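Local coordinates for protein dihydrodipicolinate synthase (Rhodopseudomonas palustris, PDB 3DZ1) that probably condenses pyruvate with aspartate semialdehyde in lysine biosynthesis, as a TIM-barrel lyase of the DapA family assembled from four chains, at residues F13-T18 and G215-Y220; L34-A39 and I71-S76; G45-G50 and Q78-V83. All blocks are in the same frame, centred on the assembly; numbering follows the deposited sequence.

Overall arrangement
Strand 11-15 starts the barrel, and contact 1 pairs it with strand 215-218, closing a loop of almost two hundred residues and with it the eight-stranded ring. Both other contacts fall within that loop. Helix 28-40 comes next and meets the end of helix 60-73 in contact 2; strand 45-48, which lies between those helices in the chain, pairs with strand 78-82 in contact 3. The segments of contacts 2 and 3 therefore alternate along the chain and cross. The backbones of Ala-14 and Ala-16 hydrogen-bond to that of Thr-47, joining contacts 1 and 3 in one sheet, while Tyr-38, Ile-71 and Ala-74 lay the helical layer of contact 2 against it.

Contact 1: residues F13-T18 and G215-Y220; sequences FAIAPT and GAMTGY
Three backbone hydrogen bonds stitch strand 13-15 to strand 215-218, which run parallel at 17°. Phe-13 N gives to Ala-216 O at 2.7 Å, almost straight, and Phe-13 O takes the N-H of Thr-218 at 2.9 Å with a more bent geometry. Ile-15 N then reaches Thr-218 O at 2.7 Å, from above the carbonyl plane. Phe-13 O also receives a CA-H...O contact from Met-217, so two donors converge on it.

Ile-15 and Met-217, a selenomethionine here, make the main apolar contact: Ile-15 CG1 lies 3.7 Å from Met-217 CG, and Ile-15 CD1, at the end of an extended chain, comes to 3.5 Å from Met-217 O. Met-217 CG stands anti to its backbone N (chi1 -172°), and it also touches Phe-13 CB. An alanine at Ile-15 would remove CG1, CG2 and CD1 and would probably loosen the packing over Met-217 and the Thr-218-Gly-219 peptide.

Further out, Lys-169 touches both Ile-15 and Met-217, and Met-167 also packs on Met-217. Where strand 215-218 ends, Thr-218 OG1 accepts from Tyr-220 N at 2.8 Å, an ST turn just after the strand. The first and last strands of the TIM barrel close here, and Met-217 is predicted to belong to the pyruvate site.

Contact 2: residues L34-A39 and I71-S76; sequences LTDFYA and IKRAKS
Thr-35, on helix 28-40, faces the place where helix 60-73 ends, with its CA 6.1 Å from the CA of Ala-74, the first residue to leave helical geometry and the centre of an inverse gamma turn. The methyl of Thr-35 makes most of the contact, with CB beside it. With CG2 anti to the backbone N, it meets Arg-73 CG at 3.5 Å and Ala-74 CB at 3.7 Å, tucked against the last turn of the helix and the bend after it. The hydroxyl is held within its own helix, where OG1 bonds to Ile-31 O.

These are neighbouring helices on the outside of the TIM barrel, and the strand between them in the chain, 45-48, belongs to the sheet beneath. Tyr-38 faces inward from helix 28-40 toward Pro-17, while Ile-71 and Ala-74 rest on Val-79 of strand 78-82.

Farther from the sheet, a salt bridge spans the two helices. Arg-73 leaves its backbone with CG anti to N, bends at chi2 (74°) and then runs extended, which brings the guanidinium side-on to Asp-36. NH2 gives a nearly straight bond of 2.6 Å to the syn lone pair of Asp-36 OD2. NE reaches Asp-36 OD1 at 3.0 Å, approaching from above the carboxylate plane. The grip is thus two-pronged but twisted, since carboxylate and guanidinium planes differ by 36°; the two bonds together should limit rotation of both groups. Past the bend, Ala-39 CB lies 4.4 Å from Ser-76 OG, a loose contact at the margin.

Contact 3: residues G45-G50 and Q78-V83; sequences GVTVLG and QVIVGV
Strands 45-48 and 78-82 are the two strands of a beta-alpha-beta unit of the TIM barrel, linked through helix 60-73 and adjacent and parallel in the sheet. Four backbone hydrogen bonds join them, Val-46 and Val-48 each using both N and O toward strand 78-82. Val-46 N gives to Gln-78 O, and Val-46 O accepts the N-H of Ile-80 at an N-to-O distance of 2.8 Å, the donor lying in the carbonyl plane. Val-48 N then meets Ile-80 O at 2.8 Å nearly along the C=O axis, and Val-48 O accepts from Gly-82 N.

Val-46, Val-48, Val-79 and Val-81 share the face turned to the helices. Val-48 CG2, in the crowded position between its own N and carbonyl carbon, lies 3.8 Å from Val-81 CG2 and also touches Val-79 CG1. Beyond the paired residues, Leu-49 runs beside Val-81, its CD1 3.6 Å from Val-81 CG1; Phe-70 and Ile-71 of helix 60-73 cover Val-48 and Val-79, and Leu-94 of helix 88-101 packs on Leu-49.

Thr-47 and Ile-80 lie on the other face, inside the barrel. They cross obliquely, Thr-47 OG1 standing 3.9 Å from Ile-80 CB. That hydroxyl is buried without a hydrogen-bonding partner in the model, and the side chain of Met-217, in a predicted pyruvate site, comes close to it. Past the end of strand 45-48, Gly-50 packs beside Gly-82, where a CB on Gly-82 would sit tight against Gly-50 CA. A water links the two backbones there, donating to Gly-82 O at 2.7 Å and accepting from Gly-50 N at 3.1 Å.

Contact 1: residues F13-T18 and G215-Y220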
ATOM      1  N   PHE A  13     -10.202  20.325  21.955  1.00 10.19           N
ATOM      2  CA  PHE A  13      -9.675  21.164  20.885  1.00 10.44           C
ATOM      3  C   PHE A  13     -10.509  20.860  19.648  1.00 11.20           C
ATOM      4  O   PHE A  13     -10.575  19.715  19.207  1.00 12.75           O
ATOM      5  CB  PHE A  13      -8.206  20.843  20.589  1.00 12.75           C
ATOM      6  CG  PHE A  13      -7.233  21.579  21.466  1.00 14.54           C
ATOM      7  CD1 PHE A  13      -7.225  21.377  22.843  1.00 14.85           C
ATOM      8  CD2 PHE A  13      -6.319  22.471  20.912  1.00 15.88           C
ATOM      9  CE1 PHE A  13      -6.319  22.054  23.661  1.00 16.46           C
ATOM     10  CE2 PHE A  13      -5.404  23.156  21.720  1.00 16.63           C
ATOM     11  CZ  PHE A  13      -5.406  22.947  23.096  1.00 15.54           C
ATOM     12  N   ALA A  14     -11.147  21.873  19.081  1.00 10.00           N
ATOM     13  CA  ALA A  14     -11.969  21.652  17.900  1.00  8.82           C
ATOM     14  C   ALA A  14     -11.143  21.708  16.615  1.00 10.63           C
ATOM     15  O   ALA A  14     -10.321  22.596  16.441  1.00 11.30           O
ATOM     16  CB  ALA A  14     -13.087  22.692  17.850  1.00  7.63           C
ATOM     17  N   ILE A  15     -11.349  20.744  15.722  1.00  8.88           N
ATOM     18  CA  ILE A  15     -10.641  20.747  14.446  1.00  9.07           C
ATOM     19  C   ILE A  15     -11.560  21.507  13.501  1.00  9.50           C
ATOM     20  O   ILE A  15     -12.643  21.036  13.151  1.00  8.74           O
ATOM     21  CB  ILE A  15     -10.414  19.330  13.900  1.00  8.73           C
ATOM     22  CG1 ILE A  15      -9.632  18.498  14.924  1.00  9.52           C
ATOM     23  CG2 ILE A  15      -9.635  19.409  12.583  1.00  9.43           C
ATOM     24  CD1 ILE A  15      -9.420  17.052  14.519  1.00  9.69           C
ATOM     25  N   ALA A  16     -11.120  22.691  13.096  1.00  8.75           N
ATOM     26  CA  ALA A  16     -11.915  23.550  12.235  1.00  8.81           C
ATOM     27  C   ALA A  16     -11.836  23.310  10.740  1.00  8.91           C
ATOM     28  O   ALA A  16     -10.755  23.192  10.165  1.00  9.28           O
ATOM     29  CB  ALA A  16     -11.569  25.011  12.521  1.00 10.12           C
ATOM     30  N   PRO A  17     -12.999  23.221  10.084  1.00 10.62           N
ATOM     31  CA  PRO A  17     -12.987  23.015   8.639  1.00 10.19           C
ATOM     32  C   PRO A  17     -12.718  24.413   8.076  1.00 10.13           C
ATOM     33  O   PRO A  17     -12.804  25.396   8.813  1.00  9.68           O
ATOM     34  CB  PRO A  17     -14.412  22.556   8.352  1.00 10.40           C
ATOM     35  CG  PRO A  17     -15.207  23.328   9.359  1.00 12.17           C
ATOM     36  CD  PRO A  17     -14.373  23.168  10.614  1.00  8.76           C
ATOM     37  N   THR A  18     -12.362  24.510   6.803  1.00  8.54           N
ATOM     38  CA  THR A  18     -12.143  25.820   6.204  1.00 10.52           C
ATOM     39  C   THR A  18     -13.456  26.159   5.510  1.00 10.85           C
ATOM     40  O   THR A  18     -13.857  25.475   4.569  1.00 12.00           O
ATOM     41  CB  THR A  18     -10.988  25.791   5.180  1.00  9.39           C
ATOM     42  OG1 THR A  18      -9.758  25.538   5.867  1.00  8.35           O
ATOM     43  CG2 THR A  18     -10.881  27.123   4.444  1.00  8.65           C
ATOM     44  N   GLY A 215      -7.765  14.736  26.799  1.00  7.27           N
ATOM     45  CA  GLY A 215      -8.941  15.302  26.180  1.00  7.14           C
ATOM     46  C   GLY A 215      -9.102  14.864  24.744  1.00  8.81           C
ATOM     47  O   GLY A 215      -8.583  13.820  24.330  1.00  7.86           O
ATOM     48  N   ALA A 216      -9.813  15.677  23.974  1.00  8.98           N
ATOM     49  CA  ALA A 216     -10.074  15.359  22.579  1.00  9.44           C
ATOM     50  C   ALA A 216      -9.739  16.480  21.606  1.00  9.93           C
ATOM     51  O   ALA A 216      -9.861  17.663  21.929  1.00 10.01           O
ATOM     52  CB  ALA A 216     -11.547  14.988  22.416  1.00 11.32           C
HETATM   53  N   MSE A 217      -9.294  16.089  20.418  1.00  9.55           N
HETATM   54  CA  MSE A 217      -9.034  17.036  19.343  1.00  9.25           C
HETATM   55  C   MSE A 217     -10.013  16.465  18.335  1.00 11.24           C
HETATM   56  O   MSE A 217      -9.714  15.491  17.636  1.00 10.15           O
HETATM   57  CB  MSE A 217      -7.607  16.952  18.812  1.00  9.36           C
HETATM   58  CG  MSE A 217      -7.327  18.078  17.823  1.00 12.18           C
HETATM   59 SE   MSE A 217      -5.533  18.110  17.126  1.00 21.46          SE
HETATM   60  CE  MSE A 217      -4.625  18.681  18.723  1.00 16.35           C
ATOM     61  N   THR A 218     -11.192  17.075  18.283  1.00 12.49           N
ATOM     62  CA  THR A 218     -12.284  16.585  17.459  1.00 13.88           C
ATOM     63  C   THR A 218     -12.840  17.465  16.349  1.00 10.98           C
ATOM     64  O   THR A 218     -12.970  18.677  16.499  1.00 10.44           O
ATOM     65  CB  THR A 218     -13.470  16.207  18.372  1.00 14.72           C
ATOM     66  OG1 THR A 218     -14.588  15.810  17.574  1.00 15.36           O
ATOM     67  CG2 THR A 218     -13.869  17.397  19.237  1.00 14.40           C
ATOM     68  N   GLY A 219     -13.186  16.817  15.240  1.00 11.81           N
ATOM     69  CA  GLY A 219     -13.786  17.499  14.110  1.00 11.13           C
ATOM     70  C   GLY A 219     -15.287  17.234  14.132  1.00 12.39           C
ATOM     71  O   GLY A 219     -16.016  17.646  13.230  1.00 11.11           O
ATOM     72  N   TYR A 220     -15.750  16.541  15.174  1.00 11.13           N
ATOM     73  CA  TYR A 220     -17.169  16.213  15.332  1.00 12.95           C
ATOM     74  C   TYR A 220     -18.026  17.482  15.342  1.00 12.58           C
ATOM     75  O   TYR A 220     -17.667  18.474  15.986  1.00 12.13           O
ATOM     76  CB  TYR A 220     -17.371  15.424  16.632  1.00 13.76           C
ATOM     77  CG  TYR A 220     -18.791  14.965  16.877  1.00 14.08           C
ATOM     78  CD1 TYR A 220     -19.503  14.268  15.897  1.00 14.98           C
ATOM     79  CD2 TYR A 220     -19.418  15.211  18.097  1.00 15.25           C
ATOM     80  CE1 TYR A 220     -20.808  13.829  16.130  1.00 15.03           C
ATOM     81  CE2 TYR A 220     -20.718  14.776  18.341  1.00 15.01           C
ATOM     82  CZ  TYR A 220     -21.407  14.087  17.355  1.00 14.80           C
ATOM     83  OH  TYR A 220     -22.692  13.658  17.606  1.00 13.01           O
TER

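Contact 2: residues L34-A39 and I71-S76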
ATOM      1  N   LEU A  34     -17.406  30.473  13.532  1.00 12.03           N
ATOM      2  CA  LEU A  34     -16.988  29.172  14.047  1.00 12.66           C
ATOM      3  C   LEU A  34     -16.105  29.361  15.273  1.00 10.77           C
ATOM      4  O   LEU A  34     -16.288  28.697  16.290  1.00 12.48           O
ATOM      5  CB  LEU A  34     -16.196  28.397  12.987  1.00 13.78           C
ATOM      6  CG  LEU A  34     -16.977  27.552  11.984  1.00 15.39           C
ATOM      7  CD1 LEU A  34     -16.020  26.952  10.962  1.00 17.29           C
ATOM      8  CD2 LEU A  34     -17.726  26.453  12.730  1.00 15.07           C
ATOM      9  N   THR A  35     -15.146  30.275  15.165  1.00 10.64           N
ATOM     10  CA  THR A  35     -14.226  30.544  16.259  1.00 11.43           C
ATOM     11  C   THR A  35     -14.952  31.000  17.519  1.00 12.30           C
ATOM     12  O   THR A  35     -14.654  30.525  18.617  1.00 10.87           O
ATOM     13  CB  THR A  35     -13.191  31.618  15.871  1.00 11.69           C
ATOM     14  OG1 THR A  35     -12.467  31.187  14.711  1.00 13.36           O
ATOM     15  CG2 THR A  35     -12.210  31.844  17.016  1.00 11.79           C
ATOM     16  N   ASP A  36     -15.894  31.928  17.364  1.00 11.73           N
ATOM     17  CA  ASP A  36     -16.654  32.436  18.507  1.00 12.24           C
ATOM     18  C   ASP A  36     -17.432  31.303  19.152  1.00 11.91           C
ATOM     19  O   ASP A  36     -17.564  31.232  20.379  1.00 12.81           O
ATOM     20  CB  ASP A  36     -17.634  33.529  18.069  1.00 12.60           C
ATOM     21  CG  ASP A  36     -16.932  34.772  17.564  1.00 16.48           C
ATOM     22  OD1 ASP A  36     -15.762  34.991  17.943  1.00 15.94           O
ATOM     23  OD2 ASP A  36     -17.558  35.537  16.800  1.00 15.43           O
ATOM     24  N   PHE A  37     -17.960  30.426  18.305  1.00 11.85           N
ATOM     25  CA  PHE A  37     -18.725  29.272  18.750  1.00 12.15           C
ATOM     26  C   PHE A  37     -17.867  28.365  19.632  1.00 10.40           C
ATOM     27  O   PHE A  37     -18.245  28.037  20.761  1.00 10.96           O
ATOM     28  CB  PHE A  37     -19.227  28.480  17.539  1.00 13.26           C
ATOM     29  CG  PHE A  37     -19.888  27.182  17.902  1.00 16.79           C
ATOM     30  CD1 PHE A  37     -21.116  27.171  18.557  1.00 17.59           C
ATOM     31  CD2 PHE A  37     -19.264  25.972  17.627  1.00 18.07           C
ATOM     32  CE1 PHE A  37     -21.711  25.971  18.936  1.00 18.75           C
ATOM     33  CE2 PHE A  37     -19.851  24.767  18.002  1.00 18.87           C
ATOM     34  CZ  PHE A  37     -21.076  24.766  18.657  1.00 18.55           C
ATOM     35  N   TYR A  38     -16.714  27.953  19.112  1.00 11.11           N
ATOM     36  CA  TYR A  38     -15.818  27.081  19.869  1.00 10.48           C
ATOM     37  C   TYR A  38     -15.480  27.651  21.247  1.00 10.00           C
ATOM     38  O   TYR A  38     -15.443  26.921  22.238  1.00  8.30           O
ATOM     39  CB  TYR A  38     -14.512  26.846  19.104  1.00 12.32           C
ATOM     40  CG  TYR A  38     -14.669  26.197  17.746  1.00 13.58           C
ATOM     41  CD1 TYR A  38     -15.539  25.122  17.554  1.00 13.24           C
ATOM     42  CD2 TYR A  38     -13.902  26.624  16.661  1.00 15.62           C
ATOM     43  CE1 TYR A  38     -15.636  24.484  16.313  1.00 15.78           C
ATOM     44  CE2 TYR A  38     -13.991  25.998  15.421  1.00 15.65           C
ATOM     45  CZ  TYR A  38     -14.856  24.930  15.253  1.00 15.81           C
ATOM     46  OH  TYR A  38     -14.926  24.303  14.030  1.00 16.15           O
ATOM     47  N   ALA A  39     -15.209  28.952  21.304  1.00 10.79           N
ATOM     48  CA  ALA A  39     -14.873  29.592  22.569  1.00 11.02           C
ATOM     49  C   ALA A  39     -16.085  29.584  23.490  1.00 12.42           C
ATOM     50  O   ALA A  39     -15.982  29.255  24.673  1.00 10.45           O
ATOM     51  CB  ALA A  39     -14.417  31.023  22.331  1.00 11.67           C
ATOM     52  N   ILE A  71      -6.210  32.419  14.073  1.00 12.25           N
ATOM     53  CA  ILE A  71      -5.313  32.789  15.156  1.00 13.36           C
ATOM     54  C   ILE A  71      -5.712  34.123  15.786  1.00 15.07           C
ATOM     55  O   ILE A  71      -5.801  34.239  17.010  1.00 14.45           O
ATOM     56  CB  ILE A  71      -3.849  32.870  14.665  1.00 13.97           C
ATOM     57  CG1 ILE A  71      -3.376  31.484  14.217  1.00 13.87           C
ATOM     58  CG2 ILE A  71      -2.945  33.372  15.783  1.00 13.39           C
ATOM     59  CD1 ILE A  71      -1.996  31.471  13.593  1.00 13.82           C
ATOM     60  N   LYS A  72      -5.971  35.120  14.949  1.00 15.21           N
ATOM     61  CA  LYS A  72      -6.342  36.440  15.441  1.00 16.97           C
ATOM     62  C   LYS A  72      -7.700  36.484  16.133  1.00 16.77           C
ATOM     63  O   LYS A  72      -7.915  37.288  17.042  1.00 18.42           O
ATOM     64  CB  LYS A  72      -6.319  37.447  14.288  1.00 18.49           C
ATOM     65  CG  LYS A  72      -4.956  37.589  13.626  1.00 22.88           C
ATOM     66  CD  LYS A  72      -3.903  38.029  14.627  1.00 25.55           C
ATOM     67  CE  LYS A  72      -2.555  38.236  13.962  1.00 27.93           C
ATOM     68  NZ  LYS A  72      -1.535  38.681  14.949  1.00 27.48           N
ATOM     69  N   ARG A  73      -8.612  35.615  15.713  1.00 16.89           N
ATOM     70  CA  ARG A  73      -9.954  35.583  16.286  1.00 16.77           C
ATOM     71  C   ARG A  73     -10.031  34.850  17.628  1.00 16.02           C
ATOM     72  O   ARG A  73     -10.754  35.275  18.533  1.00 15.83           O
ATOM     73  CB  ARG A  73     -10.925  34.934  15.293  1.00 17.52           C
ATOM     74  CG  ARG A  73     -12.390  35.035  15.680  1.00 20.51           C
ATOM     75  CD  ARG A  73     -12.913  36.442  15.472  1.00 23.58           C
ATOM     76  NE  ARG A  73     -14.327  36.559  15.813  1.00 26.29           N
ATOM     77  CZ  ARG A  73     -15.065  37.637  15.568  1.00 29.08           C
ATOM     78  NH1 ARG A  73     -14.521  38.691  14.978  1.00 29.96           N
ATOM     79  NH2 ARG A  73     -16.344  37.662  15.914  1.00 28.76           N
ATOM     80  N   ALA A  74      -9.293  33.752  17.754  1.00 14.72           N
ATOM     81  CA  ALA A  74      -9.296  32.960  18.984  1.00 15.29           C
ATOM     82  C   ALA A  74      -8.346  33.521  20.039  1.00 15.02           C
ATOM     83  O   ALA A  74      -7.416  32.848  20.477  1.00 14.33           O
ATOM     84  CB  ALA A  74      -8.930  31.514  18.673  1.00 13.92           C
ATOM     85  N   LYS A  75      -8.599  34.752  20.460  1.00 17.97           N
ATOM     86  CA  LYS A  75      -7.756  35.418  21.447  1.00 20.90           C
ATOM     87  C   LYS A  75      -7.619  34.682  22.787  1.00 20.44           C
ATOM     88  O   LYS A  75      -6.572  34.758  23.431  1.00 19.89           O
ATOM     89  CB  LYS A  75      -8.285  36.835  21.693  1.00 24.89           C
ATOM     90  CG  LYS A  75      -8.418  37.669  20.424  1.00 28.55           C
ATOM     91  CD  LYS A  75      -9.005  39.045  20.715  1.00 33.53           C
ATOM     92  CE  LYS A  75     -10.382  38.943  21.366  1.00 36.89           C
ATOM     93  NZ  LYS A  75     -10.980  40.280  21.655  1.00 39.08           N
ATOM     94  N   SER A  76      -8.665  33.969  23.200  1.00 19.73           N
ATOM     95  CA  SER A  76      -8.645  33.252  24.476  1.00 19.39           C
ATOM     96  C   SER A  76      -8.371  31.753  24.364  1.00 17.86           C
ATOM     97  O   SER A  76      -8.473  31.027  25.355  1.00 18.12           O
ATOM     98  CB  SER A  76      -9.974  33.453  25.207  1.00 18.88           C
ATOM     99  OG  SER A  76     -11.039  32.855  24.483  1.00 22.15           O
TER

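Contact 3: residues G45-G50 and Q78-V83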
ATOM      1  N   GLY A  45      -9.027  24.934  22.632  1.00  9.21           N
ATOM      2  CA  GLY A  45      -8.224  25.287  21.480  1.00  9.05           C
ATOM      3  C   GLY A  45      -8.865  24.925  20.163  1.00  9.20           C
ATOM      4  O   GLY A  45      -9.946  24.330  20.121  1.00  8.15           O
ATOM      5  N   VAL A  46      -8.187  25.291  19.082  1.00  7.85           N
ATOM      6  CA  VAL A  46      -8.678  25.021  17.742  1.00  7.82           C
ATOM      7  C   VAL A  46      -7.506  24.612  16.861  1.00  7.44           C
ATOM      8  O   VAL A  46      -6.433  25.209  16.934  1.00  8.12           O
ATOM      9  CB  VAL A  46      -9.347  26.284  17.130  1.00  9.45           C
ATOM     10  CG1 VAL A  46     -10.002  25.943  15.793  1.00 10.20           C
ATOM     11  CG2 VAL A  46     -10.380  26.853  18.099  1.00  9.34           C
ATOM     12  N   THR A  47      -7.708  23.583  16.045  1.00  6.52           N
ATOM     13  CA  THR A  47      -6.672  23.127  15.126  1.00  8.24           C
ATOM     14  C   THR A  47      -7.160  23.516  13.735  1.00  8.51           C
ATOM     15  O   THR A  47      -8.316  23.269  13.386  1.00  7.12           O
ATOM     16  CB  THR A  47      -6.466  21.607  15.243  1.00  8.09           C
ATOM     17  OG1 THR A  47      -6.017  21.302  16.571  1.00 10.23           O
ATOM     18  CG2 THR A  47      -5.411  21.123  14.243  1.00  8.54           C
ATOM     19  N   VAL A  48      -6.290  24.146  12.949  1.00  8.37           N
ATOM     20  CA  VAL A  48      -6.679  24.600  11.622  1.00  9.46           C
ATOM     21  C   VAL A  48      -5.822  24.059  10.484  1.00 10.18           C
ATOM     22  O   VAL A  48      -4.721  23.550  10.701  1.00 12.16           O
ATOM     23  CB  VAL A  48      -6.672  26.146  11.547  1.00  7.52           C
ATOM     24  CG1 VAL A  48      -7.631  26.716  12.571  1.00 10.35           C
ATOM     25  CG2 VAL A  48      -5.273  26.678  11.790  1.00  7.96           C
ATOM     26  N   LEU A  49      -6.349  24.190   9.269  1.00 11.37           N
ATOM     27  CA  LEU A  49      -5.686  23.725   8.058  1.00 12.88           C
ATOM     28  C   LEU A  49      -5.577  22.206   8.048  1.00 14.44           C
ATOM     29  O   LEU A  49      -6.445  21.518   8.584  1.00 14.45           O
ATOM     30  CB  LEU A  49      -4.305  24.377   7.909  1.00 13.59           C
ATOM     31  CG  LEU A  49      -4.363  25.904   7.746  1.00 14.96           C
ATOM     32  CD1 LEU A  49      -2.972  26.460   7.505  1.00 14.08           C
ATOM     33  CD2 LEU A  49      -5.279  26.254   6.582  1.00 16.84           C
ATOM     34  N   GLY A  50      -4.521  21.676   7.445  1.00 15.35           N
ATOM     35  CA  GLY A  50      -4.385  20.234   7.378  1.00 17.53           C
ATOM     36  C   GLY A  50      -5.466  19.640   6.485  1.00 19.57           C
ATOM     37  O   GLY A  50      -6.230  20.370   5.849  1.00 20.46           O
ATOM     38  N   GLN A  78      -5.869  28.452  22.419  1.00 14.62           N
ATOM     39  CA  GLN A  78      -4.611  28.106  21.778  1.00 13.58           C
ATOM     40  C   GLN A  78      -4.937  27.530  20.401  1.00 12.46           C
ATOM     41  O   GLN A  78      -5.727  26.595  20.288  1.00 13.39           O
ATOM     42  CB  GLN A  78      -3.863  27.074  22.627  1.00 15.64           C
ATOM     43  CG  GLN A  78      -3.572  27.545  24.050  1.00 21.41           C
ATOM     44  CD  GLN A  78      -2.859  26.499  24.888  1.00 25.19           C
ATOM     45  OE1 GLN A  78      -3.374  25.393  25.107  1.00 28.07           O
ATOM     46  NE2 GLN A  78      -1.667  26.846  25.377  1.00 26.64           N
ATOM     47  N   VAL A  79      -4.344  28.098  19.354  1.00 10.48           N
ATOM     48  CA  VAL A  79      -4.592  27.618  17.997  1.00 11.37           C
ATOM     49  C   VAL A  79      -3.397  26.849  17.450  1.00  9.88           C
ATOM     50  O   VAL A  79      -2.267  27.336  17.455  1.00 10.44           O
ATOM     51  CB  VAL A  79      -4.931  28.786  17.038  1.00  9.38           C
ATOM     52  CG1 VAL A  79      -5.011  28.287  15.603  1.00  9.79           C
ATOM     53  CG2 VAL A  79      -6.258  29.401  17.438  1.00  8.53           C
ATOM     54  N   ILE A  80      -3.665  25.637  16.976  1.00 10.82           N
ATOM     55  CA  ILE A  80      -2.634  24.769  16.425  1.00  9.50           C
ATOM     56  C   ILE A  80      -2.784  24.719  14.910  1.00  9.87           C
ATOM     57  O   ILE A  80      -3.864  24.445  14.395  1.00  8.96           O
ATOM     58  CB  ILE A  80      -2.773  23.351  17.002  1.00  9.37           C
ATOM     59  CG1 ILE A  80      -2.595  23.403  18.519  1.00 10.58           C
ATOM     60  CG2 ILE A  80      -1.745  22.420  16.376  1.00 11.93           C
ATOM     61  CD1 ILE A  80      -3.050  22.153  19.223  1.00 11.08           C
ATOM     62  N   VAL A  81      -1.701  24.987  14.192  1.00  9.17           N
ATOM     63  CA  VAL A  81      -1.757  24.973  12.738  1.00  8.19           C
ATOM     64  C   VAL A  81      -1.082  23.724  12.181  1.00  6.93           C
ATOM     65  O   VAL A  81       0.054  23.406  12.539  1.00  5.48           O
ATOM     66  CB  VAL A  81      -1.072  26.223  12.145  1.00 10.14           C
ATOM     67  CG1 VAL A  81      -1.209  26.222  10.621  1.00  8.35           C
ATOM     68  CG2 VAL A  81      -1.688  27.487  12.743  1.00 11.18           C
ATOM     69  N   GLY A  82      -1.798  23.001  11.327  1.00  8.17           N
ATOM     70  CA  GLY A  82      -1.225  21.810  10.727  1.00  8.11           C
ATOM     71  C   GLY A  82      -0.205  22.282   9.710  1.00 10.54           C
ATOM     72  O   GLY A  82      -0.525  23.119   8.869  1.00 10.29           O
ATOM     73  N   VAL A  83       1.023  21.778   9.792  1.00 10.90           N
ATOM     74  CA  VAL A  83       2.058  22.190   8.848  1.00 10.96           C
ATOM     75  C   VAL A  83       2.626  21.030   8.041  1.00 10.74           C
ATOM     76  O   VAL A  83       3.616  21.196   7.336  1.00 11.94           O
ATOM     77  CB  VAL A  83       3.227  22.918   9.558  1.00 11.49           C
ATOM     78  CG1 VAL A  83       2.718  24.175  10.239  1.00 11.35           C
ATOM     79  CG2 VAL A  83       3.888  21.996  10.563  1.00 10.40           C
TER
HETATM   80  O   HOH W   1      -1.713  22.652   6.437  1.00 13.86           O